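Local atomic coordinates of (R)-specific secondary-alkylsulfatase (Pseudomonas sp., PDB entry 4AXH), a protein that hydrolyses (R)-secondary-alkyl sulfates with strict inversion of configuration, using zinc to give homochiral (S)-alcohols and inorganic sulfate. Residues E61-G66 against N112-L117; N102-R107 against R409-R414; W106-L111 against H355-W360; L124-G129 against V350-H355. All coordinates share one frame; numbering follows the deposited sequence. Where two conformers were deposited one is given.

Overall arrangement
From the N terminus, 61-66 opens interaction 1 at the end of helix 58-64. Helix 103-111 then opens interactions 2 and 3 from overlapping segments that share W106 and R107. Interaction 1 closes just beyond this helix at 112-117, so it crosses both. Next, strand 124-128 starts interaction 4, which closes at 350-355 between the two sheets of the metallo-beta-lactamase fold and lies wholly within the loop of interaction 3. H355, a zinc ligand, ends interaction 4 and begins the closing segment of interaction 3, at 355-360. Interaction 2 closes last, at 409-414, tying helix 103-111 to the dimerisation region; its centre is about 20 Å from that of interaction 4.

Interaction 1 (E61-G66 against N112-L117); sequences EAAKRG and NNIAGL
Among CA atoms, A63 and I114 are the nearest pair, 6.4 Å apart, and from there 63-66 and 114-117 run in similar directions, 28° apart. The CA atoms of G66 and L117 are 8.2 Å apart, though G66 O comes within 4.1 Å of L117 O. I114 sits at the centre of an inverse gamma turn and points its side chain at the end of helix 58-64. CG2, anti to the backbone N, reaches the carbonyl of A63, 3.4 Å from A63 O to I114 CG2. The other branch carries CD1 against the methyl of A63, with A63 CB and I114 CD1 3.7 Å apart. K64, an exposed residue extended beyond CG, crosses the isoleucine at about a right angle, its CG 4.1 Å from I114 CD1. No hydrogen bond joins the two segments here; the contact is packing, mostly by the isoleucine's carbons. R65, the first residue past the helix, turns away and makes a cation-pi contact with W360. Beyond it G66 bonds to E119 through the backbone, as L117 does to I68 and A69, so the helix end leads straight into strand 67-70 beside strand 116-119, whose L117 packs on strand 124-128 and helix 153-164.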
# COMPACT_ATOMS: atom_id res chain seq x y z
N GLU A 61 15.76 -30.91 -16.78
CA GLU A 61 16.17 -32.13 -16.09
C GLU A 61 15.40 -32.22 -14.77
O GLU A 61 14.93 -33.29 -14.43
CB GLU A 61 17.69 -32.17 -15.84
CG GLU A 61 18.22 -33.58 -15.58
CD GLU A 61 19.43 -33.69 -14.66
OE1 GLU A 61 20.55 -33.33 -15.09
OE2 GLU A 61 19.26 -34.16 -13.51
N ALA A 62 15.28 -31.09 -14.04
CA ALA A 62 14.57 -31.06 -12.76
C ALA A 62 13.04 -31.23 -12.91
O ALA A 62 12.39 -31.72 -12.01
CB ALA A 62 14.88 -29.79 -12.03
N ALA A 63 12.48 -30.87 -14.04
CA ALA A 63 11.06 -31.05 -14.25
C ALA A 63 10.72 -32.48 -14.68
O ALA A 63 9.74 -33.02 -14.20
CB ALA A 63 10.54 -30.03 -15.27
N LYS A 64 11.52 -33.09 -15.59
CA LYS A 64 11.28 -34.43 -16.14
C LYS A 64 11.65 -35.55 -15.18
O LYS A 64 11.20 -36.69 -15.37
CB LYS A 64 12.02 -34.60 -17.48
CG LYS A 64 11.47 -33.71 -18.60
CD LYS A 64 12.38 -33.67 -19.81
CE LYS A 64 11.80 -32.88 -20.94
NZ LYS A 64 12.76 -32.78 -22.07
N ARG A 65 12.43 -35.22 -14.12
CA ARG A 65 12.90 -36.15 -13.11
C ARG A 65 11.79 -36.59 -12.22
O ARG A 65 11.05 -35.76 -11.68
CB ARG A 65 14.08 -35.54 -12.29
CG ARG A 65 14.70 -36.47 -11.26
CD ARG A 65 16.06 -36.02 -10.74
NE ARG A 65 16.51 -36.90 -9.66
CZ ARG A 65 17.45 -36.61 -8.76
NH1 ARG A 65 18.11 -35.45 -8.83
NH2 ARG A 65 17.74 -37.46 -7.79
N GLY A 66 11.71 -37.90 -12.03
CA GLY A 66 10.71 -38.52 -11.17
C GLY A 66 9.39 -38.83 -11.86
O GLY A 66 8.51 -39.42 -11.22
N ASN A 112 6.41 -25.71 -17.92
CA ASN A 112 5.07 -25.78 -17.33
C ASN A 112 4.16 -26.81 -18.00
O ASN A 112 3.04 -27.04 -17.52
CB ASN A 112 4.44 -24.36 -17.28
CG ASN A 112 5.00 -23.48 -16.19
OD1 ASN A 112 5.41 -23.96 -15.14
ND2 ASN A 112 5.01 -22.17 -16.41
N ASN A 113 4.64 -27.41 -19.10
CA ASN A 113 3.96 -28.46 -19.86
C ASN A 113 4.28 -29.82 -19.28
O ASN A 113 3.54 -30.78 -19.53
CB ASN A 113 4.36 -28.43 -21.32
CG ASN A 113 3.73 -27.36 -22.14
OD1 ASN A 113 4.41 -26.53 -22.73
ND2 ASN A 113 2.46 -27.45 -22.35
N ILE A 114 5.39 -29.92 -18.51
CA ILE A 114 5.80 -31.18 -17.86
C ILE A 114 4.82 -31.47 -16.73
O ILE A 114 5.02 -31.04 -15.59
CB ILE A 114 7.33 -31.26 -17.50
CG1 ILE A 114 8.19 -31.15 -18.78
CG2 ILE A 114 7.66 -32.59 -16.80
CD1 ILE A 114 9.34 -30.16 -18.72
N ALA A 115 3.69 -32.13 -17.11
CA ALA A 115 2.56 -32.44 -16.22
C ALA A 115 2.44 -33.92 -15.88
O ALA A 115 2.85 -34.79 -16.67
CB ALA A 115 1.27 -31.95 -16.84
N GLY A 116 1.87 -34.20 -14.71
CA GLY A 116 1.63 -35.56 -14.27
C GLY A 116 1.97 -35.87 -12.83
O GLY A 116 1.93 -34.99 -11.95
N LEU A 117 2.25 -37.18 -12.57
CA LEU A 117 2.60 -37.69 -11.25
C LEU A 117 4.09 -37.88 -11.23
O LEU A 117 4.65 -38.38 -12.20
CB LEU A 117 1.85 -39.02 -10.93
CG LEU A 117 2.22 -39.72 -9.60
CD1 LEU A 117 1.83 -38.89 -8.41
CD2 LEU A 117 1.67 -41.14 -9.54

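Interaction 2 (N102-R107 against R409-R414); sequences NPSLWR and RKWYLR. Unlike the reference sequence in segment 102-107: R107 (reference His).
S104 OG is gripped from outside the two segments, by hydrogen bonds with E513 and with Y416, while it also sits in the plane of the W411 ring at its edge, 3.3 Å from S104 OG to W411 CZ3. The hydroxyl is swung there by a first torsion of -174°, which sets OG opposite the backbone N. S104 also belongs to the start of helix 103-111: its N donates to N102 OD1 over 3.0 Å, in the carbonyl plane, an N-cap bond.

One turn further on, R107, which differs from the reference sequence, comes over a face of the same indole. Its chain bends at the second torsion (-96°) and passes over the ring, CD above the six-membered ring at 3.9 Å from the centroid in a CH-pi contact. The guanidinium then lies nearly flat on the five-membered ring, the two planes 21° apart. R107 CZ stands 3.9 Å from that centroid, a cation-pi stack, and R107 NH1 is the guanidinium atom closest to the indole, 3.3 Å from W411 CD1. The ring of W411 also meets F54 edge-to-face.

R414 reaches toward the serine, but its polar end is taken by salt bridges to E513 and D408. E513 is thus shared by S104 and R414, joining the helix start to the residue just after the 3-10 turn 411-413. In this deposited chain the flat stack probably lets the arginine keep its charge in a buried place, with the indole's electrons helping to offset it and E59 adding a long, weak ion pair.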
# COMPACT_ATOMS: atom_id res chain seq x y z
N ASN A 102 8.40 -14.47 -27.19
CA ASN A 102 9.69 -14.29 -26.54
C ASN A 102 10.27 -15.64 -26.16
O ASN A 102 9.57 -16.45 -25.55
CB ASN A 102 9.51 -13.43 -25.33
CG ASN A 102 10.82 -13.03 -24.67
OD1 ASN A 102 11.64 -13.87 -24.26
ND2 ASN A 102 11.00 -11.74 -24.48
N PRO A 103 11.53 -15.92 -26.55
CA PRO A 103 12.11 -17.25 -26.30
C PRO A 103 12.21 -17.67 -24.85
O PRO A 103 12.09 -18.86 -24.60
CB PRO A 103 13.46 -17.18 -27.02
CG PRO A 103 13.34 -16.11 -27.99
CD PRO A 103 12.46 -15.09 -27.33
N SER A 104 12.42 -16.71 -23.91
CA SER A 104 12.48 -16.97 -22.46
C SER A 104 11.10 -17.41 -21.93
O SER A 104 11.02 -18.32 -21.13
CB SER A 104 12.94 -15.72 -21.73
OG SER A 104 13.15 -15.95 -20.34
N LEU A 105 10.02 -16.73 -22.40
CA LEU A 105 8.64 -17.04 -22.04
C LEU A 105 8.29 -18.47 -22.53
O LEU A 105 7.70 -19.26 -21.76
CB LEU A 105 7.66 -16.01 -22.65
CG LEU A 105 6.14 -16.19 -22.30
CD1 LEU A 105 5.90 -16.55 -20.82
CD2 LEU A 105 5.38 -14.95 -22.63
N TRP A 106 8.71 -18.80 -23.78
CA TRP A 106 8.52 -20.10 -24.41
C TRP A 106 9.24 -21.20 -23.61
O TRP A 106 8.76 -22.32 -23.56
CB TRP A 106 9.08 -20.03 -25.83
CG TRP A 106 8.84 -21.24 -26.67
CD1 TRP A 106 9.61 -22.35 -26.72
CD2 TRP A 106 7.80 -21.42 -27.64
NE1 TRP A 106 9.09 -23.24 -27.63
CE2 TRP A 106 7.99 -22.69 -28.23
CE3 TRP A 106 6.72 -20.62 -28.10
CZ2 TRP A 106 7.15 -23.19 -29.24
CZ3 TRP A 106 5.88 -21.13 -29.08
CH2 TRP A 106 6.10 -22.40 -29.64
N ARG A 107 10.41 -20.90 -23.03
CA ARG A 107 11.23 -21.81 -22.24
C ARG A 107 10.41 -22.20 -21.00
O ARG A 107 10.32 -23.38 -20.69
CB ARG A 107 12.52 -21.06 -21.80
CG ARG A 107 13.73 -21.94 -21.68
CD ARG A 107 13.94 -22.37 -20.28
NE ARG A 107 14.89 -23.48 -20.28
CZ ARG A 107 15.51 -23.94 -19.19
NH1 ARG A 107 15.30 -23.37 -18.01
NH2 ARG A 107 16.36 -24.95 -19.28
N ARG A 409 21.47 -13.84 -14.57
CA ARG A 409 21.71 -15.08 -15.32
C ARG A 409 20.90 -16.31 -14.85
O ARG A 409 20.99 -17.34 -15.47
CB ARG A 409 23.21 -15.37 -15.51
CG ARG A 409 23.98 -15.57 -14.24
CD ARG A 409 25.38 -16.05 -14.51
NE ARG A 409 26.01 -16.66 -13.33
CZ ARG A 409 25.74 -17.88 -12.87
NH1 ARG A 409 24.79 -18.62 -13.44
NH2 ARG A 409 26.38 -18.36 -11.82
N LYS A 410 20.08 -16.19 -13.78
CA LYS A 410 19.24 -17.29 -13.27
C LYS A 410 17.84 -17.34 -13.92
O LYS A 410 17.12 -16.34 -13.95
CB LYS A 410 19.11 -17.22 -11.74
CG LYS A 410 20.43 -17.07 -10.98
CD LYS A 410 21.50 -18.13 -11.35
CE LYS A 410 22.82 -17.86 -10.68
NZ LYS A 410 22.86 -18.35 -9.29
N TRP A 411 17.47 -18.53 -14.46
CA TRP A 411 16.18 -18.76 -15.12
C TRP A 411 15.02 -18.57 -14.13
O TRP A 411 13.98 -18.02 -14.46
CB TRP A 411 16.12 -20.19 -15.72
CG TRP A 411 16.77 -20.42 -17.06
CD1 TRP A 411 17.75 -21.33 -17.36
CD2 TRP A 411 16.41 -19.78 -18.30
NE1 TRP A 411 18.04 -21.28 -18.71
CE2 TRP A 411 17.27 -20.31 -19.29
CE3 TRP A 411 15.48 -18.78 -18.65
CZ2 TRP A 411 17.20 -19.90 -20.62
CZ3 TRP A 411 15.43 -18.37 -19.97
CH2 TRP A 411 16.28 -18.93 -20.94
N TYR A 412 15.20 -19.04 -12.91
CA TYR A 412 14.22 -19.02 -11.84
C TYR A 412 13.99 -17.65 -11.16
O TYR A 412 13.19 -17.55 -10.21
CB TYR A 412 14.58 -20.10 -10.82
CG TYR A 412 15.97 -20.01 -10.21
CD1 TYR A 412 16.22 -19.24 -9.09
CD2 TYR A 412 17.01 -20.77 -10.71
CE1 TYR A 412 17.47 -19.20 -8.49
CE2 TYR A 412 18.27 -20.75 -10.12
CZ TYR A 412 18.49 -19.97 -9.01
OH TYR A 412 19.75 -19.96 -8.46
N LEU A 413 14.67 -16.60 -11.64
CA LEU A 413 14.57 -15.23 -11.12
C LEU A 413 14.01 -14.28 -12.16
O LEU A 413 13.81 -13.11 -11.84
CB LEU A 413 15.96 -14.78 -10.67
CG LEU A 413 16.33 -14.80 -9.18
CD1 LEU A 413 15.61 -15.91 -8.37
CD2 LEU A 413 17.77 -14.89 -9.04
N ARG A 414 13.71 -14.77 -13.38
CA ARG A 414 13.15 -13.98 -14.48
C ARG A 414 11.74 -13.47 -14.18
O ARG A 414 10.98 -14.07 -13.39
CB ARG A 414 13.14 -14.77 -15.82
CG ARG A 414 14.46 -15.46 -16.27
CD ARG A 414 15.61 -14.50 -16.50
NE ARG A 414 15.23 -13.49 -17.48
CZ ARG A 414 15.90 -12.37 -17.71
NH1 ARG A 414 16.98 -12.08 -17.00
NH2 ARG A 414 15.47 -11.53 -18.64

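Interaction 3 (W106-L111 against H355-W360); sequences WRQAQL and HNWPVW. Unlike the reference sequence in segment 106-111: R107 (reference His). With ZN (zinc ion), chain C.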
# COMPACT_ATOMS: atom_id res chain seq x y z
N TRP A 106 8.71 -18.80 -23.78
CA TRP A 106 8.52 -20.10 -24.41
C TRP A 106 9.24 -21.20 -23.61
O TRP A 106 8.76 -22.32 -23.56
CB TRP A 106 9.08 -20.03 -25.83
CG TRP A 106 8.84 -21.24 -26.67
CD1 TRP A 106 9.61 -22.35 -26.72
CD2 TRP A 106 7.80 -21.42 -27.64
NE1 TRP A 106 9.09 -23.24 -27.63
CE2 TRP A 106 7.99 -22.69 -28.23
CE3 TRP A 106 6.72 -20.62 -28.10
CZ2 TRP A 106 7.15 -23.19 -29.24
CZ3 TRP A 106 5.88 -21.13 -29.08
CH2 TRP A 106 6.10 -22.40 -29.64
N ARG A 107 10.41 -20.90 -23.03
CA ARG A 107 11.23 -21.81 -22.24
C ARG A 107 10.41 -22.20 -21.00
O ARG A 107 10.32 -23.38 -20.69
CB ARG A 107 12.52 -21.06 -21.80
CG ARG A 107 13.73 -21.94 -21.68
CD ARG A 107 13.94 -22.37 -20.28
NE ARG A 107 14.89 -23.48 -20.28
CZ ARG A 107 15.51 -23.94 -19.19
NH1 ARG A 107 15.30 -23.37 -18.01
NH2 ARG A 107 16.36 -24.95 -19.28
N GLN A 108 9.81 -21.18 -20.31
CA GLN A 108 9.00 -21.37 -19.11
C GLN A 108 7.71 -22.09 -19.47
O GLN A 108 7.29 -22.99 -18.72
CB GLN A 108 8.69 -20.03 -18.44
CG GLN A 108 8.27 -20.13 -16.98
CD GLN A 108 9.34 -20.46 -16.00
OE1 GLN A 108 10.50 -20.73 -16.32
NE2 GLN A 108 8.98 -20.40 -14.76
N ALA A 109 7.12 -21.74 -20.62
CA ALA A 109 5.91 -22.36 -21.16
C ALA A 109 6.13 -23.85 -21.32
O ALA A 109 5.30 -24.63 -20.86
CB ALA A 109 5.54 -21.72 -22.50
N GLN A 110 7.28 -24.25 -21.89
CA GLN A 110 7.69 -25.64 -22.12
C GLN A 110 7.87 -26.40 -20.86
O GLN A 110 7.53 -27.58 -20.82
CB GLN A 110 8.98 -25.73 -22.95
CG GLN A 110 8.81 -25.35 -24.42
CD GLN A 110 10.10 -25.59 -25.15
OE1 GLN A 110 11.07 -24.84 -24.99
NE2 GLN A 110 10.15 -26.66 -25.90
N LEU A 111 8.44 -25.76 -19.83
CA LEU A 111 8.67 -26.39 -18.54
C LEU A 111 7.33 -26.68 -17.87
O LEU A 111 7.10 -27.78 -17.38
CB LEU A 111 9.55 -25.48 -17.66
CG LEU A 111 11.07 -25.49 -17.95
CD1 LEU A 111 11.74 -24.23 -17.44
CD2 LEU A 111 11.73 -26.66 -17.33
N HIS A 355 3.90 -24.65 -6.72
CA HIS A 355 3.86 -24.22 -8.10
C HIS A 355 5.19 -24.65 -8.62
O HIS A 355 6.19 -24.47 -7.92
CB HIS A 355 3.72 -22.71 -8.24
CG HIS A 355 2.36 -22.21 -7.93
ND1 HIS A 355 1.29 -22.52 -8.72
CD2 HIS A 355 1.94 -21.46 -6.89
CE1 HIS A 355 0.25 -21.94 -8.15
NE2 HIS A 355 0.60 -21.29 -7.05
N ASN A 356 5.21 -25.25 -9.83
CA ASN A 356 6.43 -25.68 -10.53
C ASN A 356 7.24 -26.84 -9.95
O ASN A 356 6.82 -27.49 -9.01
CB ASN A 356 7.33 -24.50 -10.88
CG ASN A 356 6.59 -23.30 -11.38
OD1 ASN A 356 6.41 -22.32 -10.66
ND2 ASN A 356 6.15 -23.34 -12.63
N TRP A 357 8.41 -27.07 -10.55
CA TRP A 357 9.32 -28.19 -10.33
C TRP A 357 10.22 -28.06 -9.10
O TRP A 357 10.51 -26.93 -8.66
CB TRP A 357 10.19 -28.43 -11.61
CG TRP A 357 10.78 -27.17 -12.13
CD1 TRP A 357 11.94 -26.59 -11.75
CD2 TRP A 357 10.11 -26.22 -12.96
NE1 TRP A 357 12.08 -25.36 -12.36
CE2 TRP A 357 10.96 -25.10 -13.09
CE3 TRP A 357 8.85 -26.20 -13.60
CZ2 TRP A 357 10.62 -23.99 -13.88
CZ3 TRP A 357 8.49 -25.08 -14.35
CH2 TRP A 357 9.37 -24.00 -14.49
N PRO A 358 10.78 -29.20 -8.62
CA PRO A 358 11.68 -29.15 -7.47
C PRO A 358 13.13 -28.78 -7.83
O PRO A 358 13.52 -28.94 -8.96
CB PRO A 358 11.64 -30.60 -6.93
CG PRO A 358 10.56 -31.31 -7.70
CD PRO A 358 10.54 -30.61 -9.00
N VAL A 359 13.93 -28.29 -6.89
CA VAL A 359 15.35 -28.06 -7.12
C VAL A 359 16.12 -29.10 -6.29
O VAL A 359 15.86 -29.20 -5.11
CB VAL A 359 15.85 -26.59 -6.99
CG1 VAL A 359 15.60 -26.03 -5.60
CG2 VAL A 359 17.33 -26.47 -7.37
N TRP A 360 16.98 -29.91 -6.92
CA TRP A 360 17.69 -31.01 -6.25
C TRP A 360 19.13 -30.69 -5.84
O TRP A 360 19.81 -29.95 -6.55
CB TRP A 360 17.73 -32.29 -7.12
CG TRP A 360 16.49 -32.55 -7.94
CD1 TRP A 360 16.14 -31.94 -9.10
CD2 TRP A 360 15.42 -33.45 -7.62
NE1 TRP A 360 14.92 -32.39 -9.53
CE2 TRP A 360 14.49 -33.38 -8.68
CE3 TRP A 360 15.18 -34.37 -6.57
CZ2 TRP A 360 13.31 -34.13 -8.70
CZ3 TRP A 360 14.01 -35.12 -6.60
CH2 TRP A 360 13.08 -34.98 -7.63
ZN ZN C . -0.42 -20.75 -5.44
O HOH W 1 -1.35 -18.94 -4.87
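L111 and W357 meet where the last turn of helix 103-111 approaches the chain ahead of strand 359-360, the nearest CA atoms, those of L111 and N356, being 8.3 Å apart. The six-membered half of the indole does the touching. L111 comes over one face and crosses the tryptophan at about a right angle, its CB 3.5 Å from W357 CH2 and its CD1 3.7 Å from W357 CZ2. The opposite face is covered by CB of the preceding N356. A first torsion of 48°, placing CG between the backbone N and the carbonyl carbon, points the ring at the helix.

Strand 359-360 is an edge strand of the second sheet of the metallo-beta-lactamase sandwich, bonded through V359 to L351 of strand 350-352. The chain reaching it starts at H355, whose NE2 binds a zinc ion at 2.0 Å together with D183, H184, D310 and a water.

Q108 reaches the ring edge from one helical turn earlier. Its chain bends at the second torsion so that CD lies in the plane of the indole, with the amide turned 70° to it. Q108 NE2 is 3.6 Å from W357 CH2 and donates a hydrogen bond to P314 O, which probably helps hold the amide beside the ring.

Interaction 4 (L124-G129 against V350-H355); sequences LYQVRG and VLIQQH. With ZN (zinc ion), chain C.
The two sheets of the metallo-beta-lactamase sandwich face each other here, Q126 of strand 124-128 reaching toward I352 of strand 350-352 from its own sheet. Q126 CA and I352 CA are 9.0 Å apart, so side chains fill the gap. Q126 extends beyond CG and slides past I352 in the opposite direction, its amide end coming against the isoleucine: Q126 CD is 4.3 Å from I352 CB and 4.3 Å from I352 CD1. In I352 a chi1 of 67° sets CG1 between the backbone N and the carbonyl carbon, from where CD1 reaches the amide. The same amide approaches the backbone of the next residue, with Q126 CD 4.0 Å from Q353 O, an oxygen that already accepts from N134.

Past I352 the second-sheet strand gives way to the loop that delivers H355 to the zinc site, and the residues between are held by polar partners. Q353 donates its amide to Y368. Q354 bends at its second torsion and is pinned at both ends, OE1 by T136 and N307 and NE2 by D148 and I147 O. This buried amide thus joins strand 135-138 and strand 144-147 of the first sheet to strand 305-307 of the second, close to the zinc ligands H184 and D310.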
# COMPACT_ATOMS: atom_id res chain seq x y z
N LEU A 124 7.01 -40.15 -1.23
CA LEU A 124 6.84 -38.71 -1.46
C LEU A 124 6.67 -38.38 -2.94
O LEU A 124 7.62 -38.48 -3.72
CB LEU A 124 8.02 -37.94 -0.86
CG LEU A 124 7.84 -36.45 -0.69
CD1 LEU A 124 6.89 -36.15 0.45
CD2 LEU A 124 9.18 -35.76 -0.45
N TYR A 125 5.43 -38.03 -3.31
CA TYR A 125 5.04 -37.75 -4.68
C TYR A 125 4.43 -36.35 -4.84
O TYR A 125 4.13 -35.66 -3.86
CB TYR A 125 4.09 -38.84 -5.20
CG TYR A 125 4.65 -40.23 -5.06
CD1 TYR A 125 4.60 -40.90 -3.83
CD2 TYR A 125 5.26 -40.87 -6.12
CE1 TYR A 125 5.18 -42.15 -3.67
CE2 TYR A 125 5.79 -42.16 -5.98
CZ TYR A 125 5.76 -42.79 -4.75
OH TYR A 125 6.31 -44.04 -4.59
N GLN A 126 4.26 -35.94 -6.10
CA GLN A 126 3.72 -34.65 -6.42
C GLN A 126 2.93 -34.74 -7.70
O GLN A 126 3.34 -35.43 -8.64
CB GLN A 126 4.88 -33.66 -6.56
CG GLN A 126 4.55 -32.24 -6.12
CD GLN A 126 5.80 -31.47 -5.75
OE1 GLN A 126 5.68 -30.65 -4.72
NE2 GLN A 126 6.84 -31.52 -6.42
N VAL A 127 1.77 -34.07 -7.72
CA VAL A 127 0.94 -33.96 -8.91
C VAL A 127 1.06 -32.52 -9.32
O VAL A 127 0.73 -31.60 -8.55
CB VAL A 127 -0.54 -34.40 -8.75
CG1 VAL A 127 -1.29 -34.29 -10.08
CG2 VAL A 127 -0.64 -35.83 -8.20
N ARG A 128 1.61 -32.33 -10.52
CA ARG A 128 1.86 -31.03 -11.11
C ARG A 128 1.21 -30.96 -12.48
O ARG A 128 1.16 -31.97 -13.19
CB ARG A 128 3.38 -30.82 -11.28
CG ARG A 128 4.20 -31.04 -10.02
CD ARG A 128 5.45 -30.20 -10.01
NE ARG A 128 6.42 -30.62 -11.02
CZ ARG A 128 7.33 -31.57 -10.85
NH1 ARG A 128 7.42 -32.23 -9.70
NH2 ARG A 128 8.15 -31.87 -11.83
N GLY A 129 0.76 -29.77 -12.87
CA GLY A 129 0.19 -29.55 -14.19
C GLY A 129 -1.23 -30.02 -14.43
O GLY A 129 -1.70 -30.07 -15.57
N VAL A 350 16.40 -31.74 -1.34
CA VAL A 350 15.55 -31.35 -2.45
C VAL A 350 14.50 -30.42 -1.95
O VAL A 350 13.83 -30.74 -0.97
CB VAL A 350 14.99 -32.53 -3.28
CG1 VAL A 350 14.71 -33.75 -2.42
CG2 VAL A 350 13.76 -32.11 -4.11
N LEU A 351 14.38 -29.27 -2.58
CA LEU A 351 13.36 -28.27 -2.27
C LEU A 351 12.14 -28.53 -3.17
O LEU A 351 12.30 -28.71 -4.37
CB LEU A 351 13.93 -26.86 -2.50
CG LEU A 351 12.99 -25.69 -2.28
CD1 LEU A 351 13.71 -24.56 -1.67
CD2 LEU A 351 12.41 -25.20 -3.58
N ILE A 352 10.94 -28.56 -2.58
CA ILE A 352 9.69 -28.70 -3.36
C ILE A 352 8.78 -27.48 -3.18
O ILE A 352 8.94 -26.71 -2.24
CB ILE A 352 8.96 -30.06 -3.22
CG1 ILE A 352 8.40 -30.27 -1.81
CG2 ILE A 352 9.87 -31.24 -3.71
CD1 ILE A 352 7.33 -31.26 -1.72
N GLN A 353 7.88 -27.27 -4.12
CA GLN A 353 6.99 -26.10 -4.07
C GLN A 353 5.56 -26.45 -4.45
O GLN A 353 5.30 -27.58 -4.88
CB GLN A 353 7.51 -25.02 -5.01
CG GLN A 353 8.81 -24.39 -4.59
CD GLN A 353 9.69 -24.20 -5.76
OE1 GLN A 353 9.63 -24.94 -6.74
NE2 GLN A 353 10.53 -23.20 -5.67
N GLN A 354 4.65 -25.48 -4.30
CA GLN A 354 3.24 -25.69 -4.63
C GLN A 354 2.88 -25.09 -6.01
O GLN A 354 1.72 -25.06 -6.42
CB GLN A 354 2.33 -25.26 -3.47
CG GLN A 354 2.65 -26.00 -2.15
CD GLN A 354 2.38 -27.49 -2.27
OE1 GLN A 354 3.26 -28.31 -2.53
NE2 GLN A 354 1.14 -27.87 -2.07
N HIS A 355 3.90 -24.65 -6.72
CA HIS A 355 3.86 -24.22 -8.10
C HIS A 355 5.19 -24.65 -8.62
O HIS A 355 6.19 -24.47 -7.92
CB HIS A 355 3.72 -22.71 -8.24
CG HIS A 355 2.36 -22.21 -7.93
ND1 HIS A 355 1.29 -22.52 -8.72
CD2 HIS A 355 1.94 -21.46 -6.89
CE1 HIS A 355 0.25 -21.94 -8.15
NE2 HIS A 355 0.60 -21.29 -7.05
ZN ZN C . -0.42 -20.75 -5.44
O HOH W 1 -1.35 -18.94 -4.87